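Local coordinates for protein putative glycoside hydrolase (Bacteroides ovatus, PDB 4ONZ) that is of unknown function but is classed as a putative glycoside hydrolase, with a strand-rich fold consistent with a five-bladed beta-propeller, at residues H207-A211 with L230-P236; N12-G16 with G284-L288; V27-Q31 with E94-L98. All coordinates share one frame; numbering follows the deposited sequence.

Interaction 1: H207-A211 with L230-P236; sequences HAIYA and LMKIIQP
The Tyr210 ring lies against Leu230, Met231 and Lys232. Leu230 CD1 sits over one face, and Leu230 comes in roughly perpendicular to the tyrosine side chain. At the ring edge, near its plane, Met231 O stands 3.4 Å from Tyr210 CD1. Strands 180-187, 200-204, 210-214 and 221-222 form an antiparallel run consistent with one blade of a beta-propeller. The loop 230-236 packs beside residues 207-211 and is tied to them by two main-chain bonds. Lys232 approaches the ring obliquely, with its CG 3.5 Å from Tyr210 CE1. Its extended chain runs alongside the tyrosine in the same direction, so that CE also nears the phenol OH. Tyr210 further stacks with Trp204 on the neighbouring strand 200-204. The tyrosine CG is anti to its carbonyl carbon (chi1 -56°), which brings the ring back over the loop although the CB points away from it.

In the two main-chain bonds, Ile209 N donates to Ile234 O at 3.0 Å, and Ile233 N donates to Ile209 O at 2.7 Å. Ile234 N is buried by the contact and has no partner in the model. One water accepts from Lys232 NZ and donates to His207 O. A second water accepts from Ala211 N and lies 2.7 Å from Met231 O. Ala211 CB rests on Ile233 CD1 at 4.0 Å. The Ile209 and Ile234 side chains run alongside each other. Ile234 CG1 sits between its backbone N and carbonyl carbon (chi1 59°). It meets Ile209 CG1 at 3.4 Å, tighter than usual for two carbons.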
ATOM      1  N   HIS A 207       0.828   0.798 -13.432  1.00 20.16           N
ATOM      2  CA  HIS A 207       1.584   0.607 -14.675  1.00 23.34           C
ATOM      3  C   HIS A 207       2.764   1.555 -14.847  1.00 22.01           C
ATOM      4  O   HIS A 207       3.590   1.372 -15.740  1.00 22.99           O
ATOM      5  CB  HIS A 207       0.667   0.725 -15.888  1.00 23.98           C
ATOM      6  CG  HIS A 207      -0.380  -0.334 -15.942  1.00 23.85           C
ATOM      7  ND1 HIS A 207      -0.211  -1.515 -16.631  1.00 25.67           N
ATOM      8  CD2 HIS A 207      -1.607  -0.399 -15.374  1.00 25.32           C
ATOM      9  CE1 HIS A 207      -1.296  -2.259 -16.492  1.00 28.18           C
ATOM     10  NE2 HIS A 207      -2.156  -1.605 -15.731  1.00 26.79           N
ATOM     11  N   ALA A 208       2.795   2.591 -14.027  1.00 19.90           N
ATOM     12  CA  ALA A 208       3.879   3.549 -13.993  1.00 18.80           C
ATOM     13  C   ALA A 208       3.783   4.215 -12.638  1.00 18.72           C
ATOM     14  O   ALA A 208       2.760   4.107 -11.974  1.00 18.27           O
ATOM     15  CB  ALA A 208       3.716   4.579 -15.086  1.00 20.00           C
ATOM     16  N   ILE A 209       4.839   4.895 -12.228  1.00 18.79           N
ATOM     17  CA  ILE A 209       4.804   5.658 -10.997  1.00 18.30           C
ATOM     18  C   ILE A 209       4.580   7.114 -11.392  1.00 18.44           C
ATOM     19  O   ILE A 209       5.391   7.709 -12.111  1.00 18.10           O
ATOM     20  CB  ILE A 209       6.102   5.547 -10.183  1.00 20.44           C
ATOM     21  CG1 ILE A 209       6.407   4.089  -9.814  1.00 20.96           C
ATOM     22  CG2 ILE A 209       6.029   6.432  -8.935  1.00 20.21           C
ATOM     23  CD1 ILE A 209       5.439   3.439  -8.858  1.00 21.93           C
ATOM     24  N   TYR A 210       3.465   7.659 -10.921  1.00 16.78           N
ATOM     25  CA  TYR A 210       3.090   9.041 -11.122  1.00 16.57           C
ATOM     26  C   TYR A 210       3.162   9.763  -9.785  1.00 16.74           C
ATOM     27  O   TYR A 210       3.546   9.175  -8.768  1.00 17.10           O
ATOM     28  CB  TYR A 210       1.653   9.136 -11.615  1.00 17.07           C
ATOM     29  CG  TYR A 210       1.335   8.352 -12.866  1.00 17.81           C
ATOM     30  CD1 TYR A 210       1.611   8.872 -14.116  1.00 17.54           C
ATOM     31  CD2 TYR A 210       0.702   7.119 -12.799  1.00 18.66           C
ATOM     32  CE1 TYR A 210       1.302   8.177 -15.269  1.00 18.41           C
ATOM     33  CE2 TYR A 210       0.384   6.418 -13.954  1.00 18.52           C
ATOM     34  CZ  TYR A 210       0.684   6.959 -15.187  1.00 19.55           C
ATOM     35  OH  TYR A 210       0.379   6.276 -16.354  1.00 21.78           O
ATOM     36  N   ALA A 211       2.763  11.031  -9.788  1.00 16.55           N
ATOM     37  CA  ALA A 211       2.737  11.840  -8.587  1.00 16.59           C
ATOM     38  C   ALA A 211       1.480  12.700  -8.541  1.00 16.52           C
ATOM     39  O   ALA A 211       0.799  12.896  -9.556  1.00 18.44           O
ATOM     40  CB  ALA A 211       3.977  12.709  -8.502  1.00 16.73           C
ATOM     41  N   LEU A 230      -0.285  12.844 -17.977  1.00 22.19           N
ATOM     42  CA  LEU A 230       0.215  12.370 -16.683  1.00 21.59           C
ATOM     43  C   LEU A 230       1.715  12.154 -16.798  1.00 22.04           C
ATOM     44  O   LEU A 230       2.178  11.456 -17.707  1.00 22.16           O
ATOM     45  CB  LEU A 230      -0.460  11.059 -16.294  1.00 20.65           C
ATOM     46  CG  LEU A 230      -1.960  11.132 -16.034  1.00 20.99           C
ATOM     47  CD1 LEU A 230      -2.565   9.736 -15.954  1.00 20.54           C
ATOM     48  CD2 LEU A 230      -2.213  11.932 -14.764  1.00 21.47           C
HETATM   49  N   MSE A 231       2.472  12.736 -15.872  1.00 21.79           N
HETATM   50  CA  MSE A 231       3.920  12.618 -15.890  0.60 23.53           C
HETATM   51  C   MSE A 231       4.387  11.349 -15.227  1.00 24.32           C
HETATM   52  O   MSE A 231       4.174  11.154 -14.027  1.00 22.39           O
HETATM   53  CB  MSE A 231       4.532  13.795 -15.140  0.60 26.20           C
HETATM   54  CG  MSE A 231       6.051  13.687 -15.197  0.60 29.48           C
HETATM   55 SE   MSE A 231       6.871  15.248 -14.344  0.45 32.52          SE
HETATM   56  CE  MSE A 231       6.503  14.718 -12.497  0.60 29.96           C
ATOM     57  N   LYS A 232       5.056  10.486 -15.993  1.00 22.46           N
ATOM     58  CA  LYS A 232       5.582   9.230 -15.455  1.00 22.82           C
ATOM     59  C   LYS A 232       6.983   9.454 -14.915  1.00 22.24           C
ATOM     60  O   LYS A 232       7.840  10.010 -15.606  1.00 22.45           O
ATOM     61  CB  LYS A 232       5.634   8.145 -16.527  1.00 23.79           C
ATOM     62  CG  LYS A 232       4.285   7.765 -17.089  1.00 27.47           C
ATOM     63  CD  LYS A 232       4.420   6.759 -18.213  1.00 27.33           C
ATOM     64  CE  LYS A 232       3.047   6.403 -18.746  1.00 31.84           C
ATOM     65  NZ  LYS A 232       3.104   5.362 -19.802  1.00 33.52           N
ATOM     66  N   ILE A 233       7.206   9.013 -13.683  1.00 21.40           N
ATOM     67  CA  ILE A 233       8.504   9.108 -13.037  1.00 21.97           C
ATOM     68  C   ILE A 233       9.356   7.901 -13.419  1.00 21.62           C
ATOM     69  O   ILE A 233      10.525   8.055 -13.748  1.00 20.37           O
ATOM     70  CB  ILE A 233       8.343   9.233 -11.519  1.00 24.42           C
ATOM     71  CG1 ILE A 233       7.552  10.518 -11.227  1.00 25.72           C
ATOM     72  CG2 ILE A 233       9.708   9.258 -10.853  1.00 24.75           C
ATOM     73  CD1 ILE A 233       7.282  10.769  -9.763  1.00 29.73           C
ATOM     74  N   ILE A 234       8.777   6.705 -13.305  1.00 19.64           N
ATOM     75  CA  ILE A 234       9.386   5.479 -13.821  1.00 20.69           C
ATOM     76  C   ILE A 234       8.290   4.623 -14.433  1.00 19.71           C
ATOM     77  O   ILE A 234       7.093   4.863 -14.213  1.00 18.15           O
ATOM     78  CB  ILE A 234      10.161   4.643 -12.785  1.00 20.03           C
ATOM     79  CG1 ILE A 234       9.265   4.211 -11.616  1.00 20.52           C
ATOM     80  CG2 ILE A 234      11.386   5.415 -12.311  1.00 21.10           C
ATOM     81  CD1 ILE A 234       9.859   3.068 -10.827  1.00 21.28           C
ATOM     82  N   GLN A 235       8.716   3.650 -15.225  1.00 21.10           N
ATOM     83  CA  GLN A 235       7.811   2.717 -15.864  1.00 20.73           C
ATOM     84  C   GLN A 235       8.514   1.370 -15.995  1.00 19.82           C
ATOM     85  O   GLN A 235       9.690   1.243 -15.641  1.00 20.57           O
ATOM     86  CB  GLN A 235       7.299   3.271 -17.199  1.00 24.19           C
ATOM     87  CG  GLN A 235       8.372   3.726 -18.161  1.00 27.80           C
ATOM     88  CD  GLN A 235       7.801   4.641 -19.225  1.00 33.08           C
ATOM     89  OE1 GLN A 235       8.031   5.843 -19.197  1.00 33.84           O
ATOM     90  NE2 GLN A 235       7.002   4.086 -20.128  1.00 34.25           N
ATOM     91  N   PRO A 236       7.790   0.348 -16.455  1.00 18.81           N
ATOM     92  CA  PRO A 236       8.376  -0.987 -16.550  1.00 19.02           C
ATOM     93  C   PRO A 236       9.554  -1.115 -17.503  1.00 21.64           C
ATOM     94  O   PRO A 236       9.650  -0.374 -18.485  1.00 21.70           O
ATOM     95  CB  PRO A 236       7.197  -1.847 -17.004  1.00 17.81           C
ATOM     96  CG  PRO A 236       6.012  -1.138 -16.454  1.00 17.97           C
ATOM     97  CD  PRO A 236       6.325   0.307 -16.614  1.00 18.16           C
TER
HETATM   98  O   HOH W   1       3.869   2.594 -18.527  1.00 39.33           O
HETATM   99  O   HOH W   2       2.427  12.452 -12.368  1.00 20.71           O

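Interaction 2: N12-G16 with G284-L288; sequences NWVIG and GQLLL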
ATOM      1  N   ASN A  12      24.223   2.150  -0.448  1.00 56.46           N
ATOM      2  CA  ASN A  12      24.224   2.609   0.943  1.00 51.63           C
ATOM      3  C   ASN A  12      22.880   3.252   1.334  1.00 43.76           C
ATOM      4  O   ASN A  12      22.581   3.396   2.519  1.00 43.97           O
ATOM      5  CB  ASN A  12      25.372   3.602   1.193  1.00 58.18           C
ATOM      6  CG  ASN A  12      25.229   4.897   0.392  1.00 64.76           C
ATOM      7  OD1 ASN A  12      24.661   4.914  -0.702  1.00 64.67           O
ATOM      8  ND2 ASN A  12      25.765   5.988   0.935  1.00 70.58           N
ATOM      9  N   TRP A  13      22.085   3.625   0.326  1.00 34.13           N
ATOM     10  CA  TRP A  13      20.786   4.273   0.521  1.00 30.45           C
ATOM     11  C   TRP A  13      19.607   3.301   0.674  1.00 28.37           C
ATOM     12  O   TRP A  13      18.509   3.707   1.063  1.00 27.72           O
ATOM     13  CB  TRP A  13      20.494   5.203  -0.667  1.00 30.61           C
ATOM     14  CG  TRP A  13      20.401   4.498  -2.000  1.00 28.50           C
ATOM     15  CD1 TRP A  13      21.408   4.311  -2.904  1.00 30.43           C
ATOM     16  CD2 TRP A  13      19.235   3.887  -2.569  1.00 28.71           C
ATOM     17  NE1 TRP A  13      20.940   3.621  -4.001  1.00 30.58           N
ATOM     18  CE2 TRP A  13      19.608   3.354  -3.821  1.00 28.34           C
ATOM     19  CE3 TRP A  13      17.908   3.747  -2.145  1.00 26.97           C
ATOM     20  CZ2 TRP A  13      18.703   2.688  -4.651  1.00 27.96           C
ATOM     21  CZ3 TRP A  13      17.013   3.084  -2.971  1.00 24.45           C
ATOM     22  CH2 TRP A  13      17.415   2.564  -4.206  1.00 25.78           C
ATOM     23  N   VAL A  14      19.832   2.029   0.368  1.00 26.75           N
ATOM     24  CA  VAL A  14      18.773   1.024   0.385  1.00 27.66           C
ATOM     25  C   VAL A  14      18.292   0.731   1.803  1.00 24.89           C
ATOM     26  O   VAL A  14      19.091   0.592   2.714  1.00 24.79           O
ATOM     27  CB  VAL A  14      19.253  -0.276  -0.302  1.00 28.08           C
ATOM     28  CG1 VAL A  14      18.180  -1.348  -0.261  1.00 28.63           C
ATOM     29  CG2 VAL A  14      19.651   0.007  -1.743  1.00 30.95           C
ATOM     30  N   ILE A  15      16.979   0.666   1.988  1.00 26.10           N
ATOM     31  CA  ILE A  15      16.422   0.361   3.298  1.00 25.16           C
ATOM     32  C   ILE A  15      16.373  -1.156   3.428  1.00 26.98           C
ATOM     33  O   ILE A  15      15.828  -1.854   2.562  1.00 28.01           O
ATOM     34  CB  ILE A  15      15.034   0.982   3.509  1.00 24.33           C
ATOM     35  CG1 ILE A  15      15.100   2.499   3.316  1.00 25.85           C
ATOM     36  CG2 ILE A  15      14.520   0.649   4.905  1.00 25.08           C
ATOM     37  CD1 ILE A  15      13.773   3.204   3.408  1.00 25.89           C
ATOM     38  N   GLY A  16      16.961  -1.659   4.509  1.00 27.99           N
ATOM     39  CA  GLY A  16      17.027  -3.087   4.762  1.00 27.68           C
ATOM     40  C   GLY A  16      18.342  -3.473   5.427  1.00 28.41           C
ATOM     41  O   GLY A  16      19.097  -2.604   5.846  1.00 30.58           O
ATOM     42  N   GLY A 284      11.095  -3.570  -5.228  1.00 17.25           N
ATOM     43  CA  GLY A 284      12.258  -2.752  -5.527  1.00 18.05           C
ATOM     44  C   GLY A 284      12.215  -1.463  -4.746  1.00 18.09           C
ATOM     45  O   GLY A 284      11.304  -1.239  -3.948  1.00 18.49           O
ATOM     46  N   GLN A 285      13.217  -0.622  -4.962  1.00 19.45           N
ATOM     47  CA  GLN A 285      13.285   0.689  -4.316  1.00 19.52           C
ATOM     48  C   GLN A 285      13.756   1.739  -5.301  1.00 19.80           C
ATOM     49  O   GLN A 285      14.603   1.473  -6.152  1.00 20.63           O
ATOM     50  CB  GLN A 285      14.199   0.691  -3.094  1.00 21.13           C
ATOM     51  CG  GLN A 285      13.668  -0.110  -1.935  1.00 20.72           C
ATOM     52  CD  GLN A 285      14.562  -0.061  -0.707  1.00 22.29           C
ATOM     53  OE1 GLN A 285      15.274   0.920  -0.460  1.00 20.85           O
ATOM     54  NE2 GLN A 285      14.504  -1.118   0.087  1.00 21.51           N
ATOM     55  N   LEU A 286      13.190   2.929  -5.165  1.00 20.20           N
ATOM     56  CA  LEU A 286      13.504   4.067  -5.996  1.00 21.36           C
ATOM     57  C   LEU A 286      13.969   5.173  -5.050  1.00 22.66           C
ATOM     58  O   LEU A 286      13.304   5.447  -4.047  1.00 23.16           O
ATOM     59  CB  LEU A 286      12.243   4.487  -6.755  1.00 22.22           C
ATOM     60  CG  LEU A 286      12.339   5.526  -7.867  1.00 25.41           C
ATOM     61  CD1 LEU A 286      13.275   5.043  -8.969  1.00 25.83           C
ATOM     62  CD2 LEU A 286      10.962   5.837  -8.439  1.00 25.02           C
ATOM     63  N   LEU A 287      15.127   5.763  -5.341  1.00 23.47           N
ATOM     64  CA  LEU A 287      15.663   6.875  -4.569  1.00 24.19           C
ATOM     65  C   LEU A 287      15.431   8.132  -5.381  1.00 24.93           C
ATOM     66  O   LEU A 287      15.916   8.246  -6.514  1.00 27.15           O
ATOM     67  CB  LEU A 287      17.167   6.717  -4.313  1.00 25.45           C
ATOM     68  CG  LEU A 287      17.783   7.839  -3.458  1.00 26.09           C
ATOM     69  CD1 LEU A 287      17.257   7.778  -2.029  1.00 26.95           C
ATOM     70  CD2 LEU A 287      19.299   7.787  -3.462  1.00 26.33           C
ATOM     71  N   LEU A 288      14.698   9.078  -4.806  1.00 25.61           N
ATOM     72  CA  LEU A 288      14.423  10.331  -5.485  1.00 25.15           C
ATOM     73  C   LEU A 288      15.031  11.484  -4.722  1.00 26.23           C
ATOM     74  O   LEU A 288      15.290  11.378  -3.527  1.00 24.42           O
ATOM     75  CB  LEU A 288      12.923  10.538  -5.664  1.00 26.10           C
ATOM     76  CG  LEU A 288      12.269   9.338  -6.352  1.00 26.20           C
ATOM     77  CD1 LEU A 288      11.601   8.447  -5.311  1.00 25.89           C
ATOM     78  CD2 LEU A 288      11.243   9.765  -7.378  1.00 27.11           C
TER
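Gln285 holds Ile15 through both ends of its side-chain amide, one bond received and one given. Ile15 N donates to Gln285 OE1 at 3.0 Å and nearly straight (171°). Gln285 NE2 donates to Ile15 O at 2.9 Å. Each donor lies in the plane of the carbonyl it meets, on a lone pair, and Ile15 O also lies in the amide plane of Gln285. The amide thus takes both main-chain polar atoms of one residue, and the pair of bonds fixes its rotation. Gln285 is extended beyond CG, which carries the amide from the strand to the loop.

The apolar part centres on the Trp13 indole. Leu287 CB makes a CH-pi contact, 3.8 Å from the centroid of the six-membered ring. Val14 CG2 covers the opposite face. At the edge, Gln285 O is 3.6 Å from Trp13 CH2. The Trp13 and Leu287 side chains run antiparallel alongside each other, and Leu287 CD2 lies 3.8 Å from Trp13 CG. The indole NE1 is hydrogen-bonded to Asp298, and Val260 of strand 258-266 packs against Trp13, Ile15, Gln285 and Leu287.

The N-terminal segment 12-16 is held against strand 281-288 through side chains, without pairing to it as a strand. That strand runs between 258-266 and 296-299 in an antiparallel meander, consistent with one blade of the five-bladed beta-propeller of this clan.

Interaction 3: V27-Q31 with E94-L98; sequences VISPQ and EMKRL
An arginine held between an isoleucine and a glutamine joins the edge strand of a probable propeller blade to the loop 27-31: Arg97 lies on strand 96-97, and Ile28 and Gln31 in the loop. Strand 96-97 is the outermost of a four-stranded antiparallel sheet that fits a propeller blade. Segment 27-31 lies against strand 344-350 near the other end of the chain, where Val27 and Ile28 both face Val345 in a classic beta bulge. Such pairing of the two chain ends is consistent with the closure of a propeller ring.

The Arg97 guanidinium is covered on both faces. Ile28 CG2 sits over the centre of one face, 3.6 Å from Arg97 CZ. The Gln31 amide stacks on the other, offset toward the rim, with the two planes 18° apart. Gln31 NE2 and Arg97 NH1 are 3.3 Å apart, but both are donors and form no bond. At the edge, Ser29 O is gripped end-on by two nitrogens, Arg97 NH1 at 3.0 Å and Arg97 NH2 at 2.9 Å. Both bonds are bent, as one acceptor must serve both. The bend of the arginine at chi3 (65°) turns the flat group into this slot. Glu47 forms a salt bridge with NH2 and NE donates to Tyr67 OH, so the group is also held from outside the two segments.

Met95, a selenomethionine, extends the contact toward Val27. Its side chain runs roughly at right angles to that of Ile28, with Met95 CG 3.9 Å from Ile28 CG1 and 3.6 Å from Val27 O. A water links the two parts: it accepts from Arg97 NH1 and donates to Val27 O, each at 3.0 Å.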
ATOM      1  N   VAL A  27       1.151 -13.989   9.455  1.00 23.74           N
ATOM      2  CA  VAL A  27       0.600 -13.396  10.681  1.00 24.56           C
ATOM      3  C   VAL A  27      -0.926 -13.172  10.633  1.00 23.34           C
ATOM      4  O   VAL A  27      -1.553 -13.051  11.678  1.00 24.59           O
ATOM      5  CB  VAL A  27       1.340 -12.095  11.096  1.00 25.47           C
ATOM      6  CG1 VAL A  27       2.781 -12.411  11.480  1.00 28.81           C
ATOM      7  CG2 VAL A  27       1.300 -11.032  10.013  1.00 26.23           C
ATOM      8  N   ILE A  28      -1.512 -13.105   9.435  1.00 23.33           N
ATOM      9  CA  ILE A  28      -2.966 -12.963   9.266  1.00 22.37           C
ATOM     10  C   ILE A  28      -3.410 -13.893   8.137  1.00 21.83           C
ATOM     11  O   ILE A  28      -2.915 -13.798   7.019  1.00 19.86           O
ATOM     12  CB  ILE A  28      -3.412 -11.516   8.919  1.00 23.25           C
ATOM     13  CG1 ILE A  28      -2.892 -10.507   9.948  1.00 22.98           C
ATOM     14  CG2 ILE A  28      -4.935 -11.427   8.837  1.00 22.87           C
ATOM     15  CD1 ILE A  28      -3.204  -9.066   9.606  1.00 23.28           C
ATOM     16  N   SER A  29      -4.351 -14.779   8.451  1.00 24.05           N
ATOM     17  CA  SER A  29      -4.886 -15.756   7.504  1.00 24.79           C
ATOM     18  C   SER A  29      -6.416 -15.691   7.498  1.00 21.90           C
ATOM     19  O   SER A  29      -7.015 -15.193   8.452  1.00 20.77           O
ATOM     20  CB  SER A  29      -4.431 -17.164   7.899  1.00 27.25           C
ATOM     21  OG  SER A  29      -3.019 -17.287   7.803  1.00 27.05           O
ATOM     22  N   PRO A  30      -7.047 -16.188   6.422  1.00 20.76           N
ATOM     23  CA  PRO A  30      -8.507 -16.148   6.340  1.00 21.59           C
ATOM     24  C   PRO A  30      -9.214 -16.984   7.408  1.00 23.80           C
ATOM     25  O   PRO A  30      -8.644 -17.953   7.933  1.00 23.43           O
ATOM     26  CB  PRO A  30      -8.817 -16.656   4.913  1.00 23.36           C
ATOM     27  CG  PRO A  30      -7.540 -17.212   4.383  1.00 22.17           C
ATOM     28  CD  PRO A  30      -6.428 -16.550   5.134  1.00 21.36           C
ATOM     29  N   GLN A  31     -10.442 -16.575   7.718  1.00 26.19           N
ATOM     30  CA  GLN A  31     -11.290 -17.200   8.727  1.00 28.34           C
ATOM     31  C   GLN A  31     -12.741 -17.085   8.270  1.00 28.28           C
ATOM     32  O   GLN A  31     -13.065 -16.175   7.514  1.00 25.08           O
ATOM     33  CB  GLN A  31     -11.183 -16.439  10.044  1.00 32.24           C
ATOM     34  CG  GLN A  31      -9.804 -16.369  10.662  1.00 36.27           C
ATOM     35  CD  GLN A  31      -9.796 -15.541  11.932  1.00 37.37           C
ATOM     36  OE1 GLN A  31     -10.680 -14.714  12.162  1.00 41.54           O
ATOM     37  NE2 GLN A  31      -8.792 -15.755  12.760  1.00 39.28           N
ATOM     38  N   GLU A  94       2.173 -10.891  16.868  1.00 32.78           N
ATOM     39  CA  GLU A  94       0.875 -11.382  17.319  0.50 34.42           C
ATOM     40  C   GLU A  94      -0.202 -10.364  16.937  1.00 34.42           C
ATOM     41  O   GLU A  94      -0.012  -9.162  17.078  1.00 36.77           O
ATOM     42  CB  GLU A  94       0.881 -11.656  18.823  0.50 37.69           C
ATOM     43  CG  GLU A  94       1.914 -12.691  19.245  0.50 39.17           C
ATOM     44  CD  GLU A  94       1.745 -14.021  18.529  0.50 40.30           C
ATOM     45  OE1 GLU A  94       0.594 -14.417  18.254  0.50 40.40           O
ATOM     46  OE2 GLU A  94       2.769 -14.683  18.258  0.50 40.66           O
HETATM   47  N   MSE A  95      -1.324 -10.864  16.420  1.00 30.77           N
HETATM   48  CA  MSE A  95      -2.411 -10.010  15.950  1.00 30.07           C
HETATM   49  C   MSE A  95      -3.710 -10.274  16.662  1.00 31.21           C
HETATM   50  O   MSE A  95      -4.119 -11.422  16.808  1.00 35.34           O
HETATM   51  CB  MSE A  95      -2.644 -10.298  14.468  1.00 27.79           C
HETATM   52  CG  MSE A  95      -1.440 -10.029  13.563  1.00 24.99           C
HETATM   53 SE   MSE A  95      -1.153  -8.107  13.296  0.75 21.53          SE
HETATM   54  CE  MSE A  95       0.796  -8.092  13.105  1.00 23.05           C
ATOM     55  N   LYS A  96      -4.358  -9.207  17.124  1.00 28.60           N
ATOM     56  CA  LYS A  96      -5.678  -9.286  17.748  1.00 30.65           C
ATOM     57  C   LYS A  96      -6.618  -8.632  16.740  1.00 30.09           C
ATOM     58  O   LYS A  96      -6.515  -7.428  16.487  1.00 28.81           O
ATOM     59  CB  LYS A  96      -5.680  -8.549  19.086  1.00 34.22           C
ATOM     60  CG  LYS A  96      -7.009  -8.544  19.831  1.00 44.78           C
ATOM     61  CD  LYS A  96      -6.881  -7.776  21.142  1.00 52.78           C
ATOM     62  CE  LYS A  96      -8.230  -7.509  21.794  1.00 58.80           C
ATOM     63  NZ  LYS A  96      -9.002  -8.755  22.053  1.00 63.84           N
ATOM     64  N   ARG A  97      -7.522  -9.424  16.165  1.00 27.74           N
ATOM     65  CA  ARG A  97      -8.420  -8.954  15.110  1.00 28.34           C
ATOM     66  C   ARG A  97      -9.857  -8.704  15.565  1.00 29.25           C
ATOM     67  O   ARG A  97     -10.333  -9.331  16.497  1.00 29.06           O
ATOM     68  CB  ARG A  97      -8.413  -9.983  13.976  1.00 28.20           C
ATOM     69  CG  ARG A  97      -7.038 -10.136  13.341  1.00 27.60           C
ATOM     70  CD  ARG A  97      -6.828 -11.490  12.688  1.00 26.54           C
ATOM     71  NE  ARG A  97      -7.693 -11.750  11.542  1.00 23.27           N
ATOM     72  CZ  ARG A  97      -7.615 -12.858  10.803  1.00 23.85           C
ATOM     73  NH1 ARG A  97      -6.712 -13.805  11.084  1.00 22.71           N
ATOM     74  NH2 ARG A  97      -8.419 -13.022   9.766  1.00 23.56           N
ATOM     75  N   LEU A  98     -10.531  -7.767  14.898  1.00 30.04           N
ATOM     76  CA  LEU A  98     -11.934  -7.466  15.170  1.00 31.12           C
ATOM     77  C   LEU A  98     -12.786  -8.376  14.298  1.00 34.72           C
ATOM     78  O   LEU A  98     -12.412  -8.693  13.158  1.00 32.02           O
ATOM     79  CB  LEU A  98     -12.270  -6.010  14.842  1.00 33.03           C
ATOM     80  CG  LEU A  98     -11.540  -4.905  15.607  1.00 33.17           C
ATOM     81  CD1 LEU A  98     -11.968  -3.539  15.090  1.00 31.16           C
ATOM     82  CD2 LEU A  98     -11.774  -5.021  17.108  1.00 36.16           C
TER
HETATM   83  O   HOH W   3      -4.252 -13.432  12.838  1.00 27.69           O

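In the fold
Interactions 1 and 2 belong to the same mixed sheet. Their centres are about 17 Å apart and they touch directly: Ile234 CD1 packs on Leu286 CD2 at 3.8 Å, and Ile233 CG2 on Leu288 CD2 at the same distance. Leu286 points away from segment 12-16, so strand 281-288 carries interaction 2 on one face and meets the loop of interaction 1 on the other. Interaction 3 stands apart. Its centre is about 34 Å from that of interaction 1, across the centre of the chain, and about 30 Å from that of interaction 2. In sequence, interaction 2 spans the other two, and interaction 3 closes before interaction 1 opens.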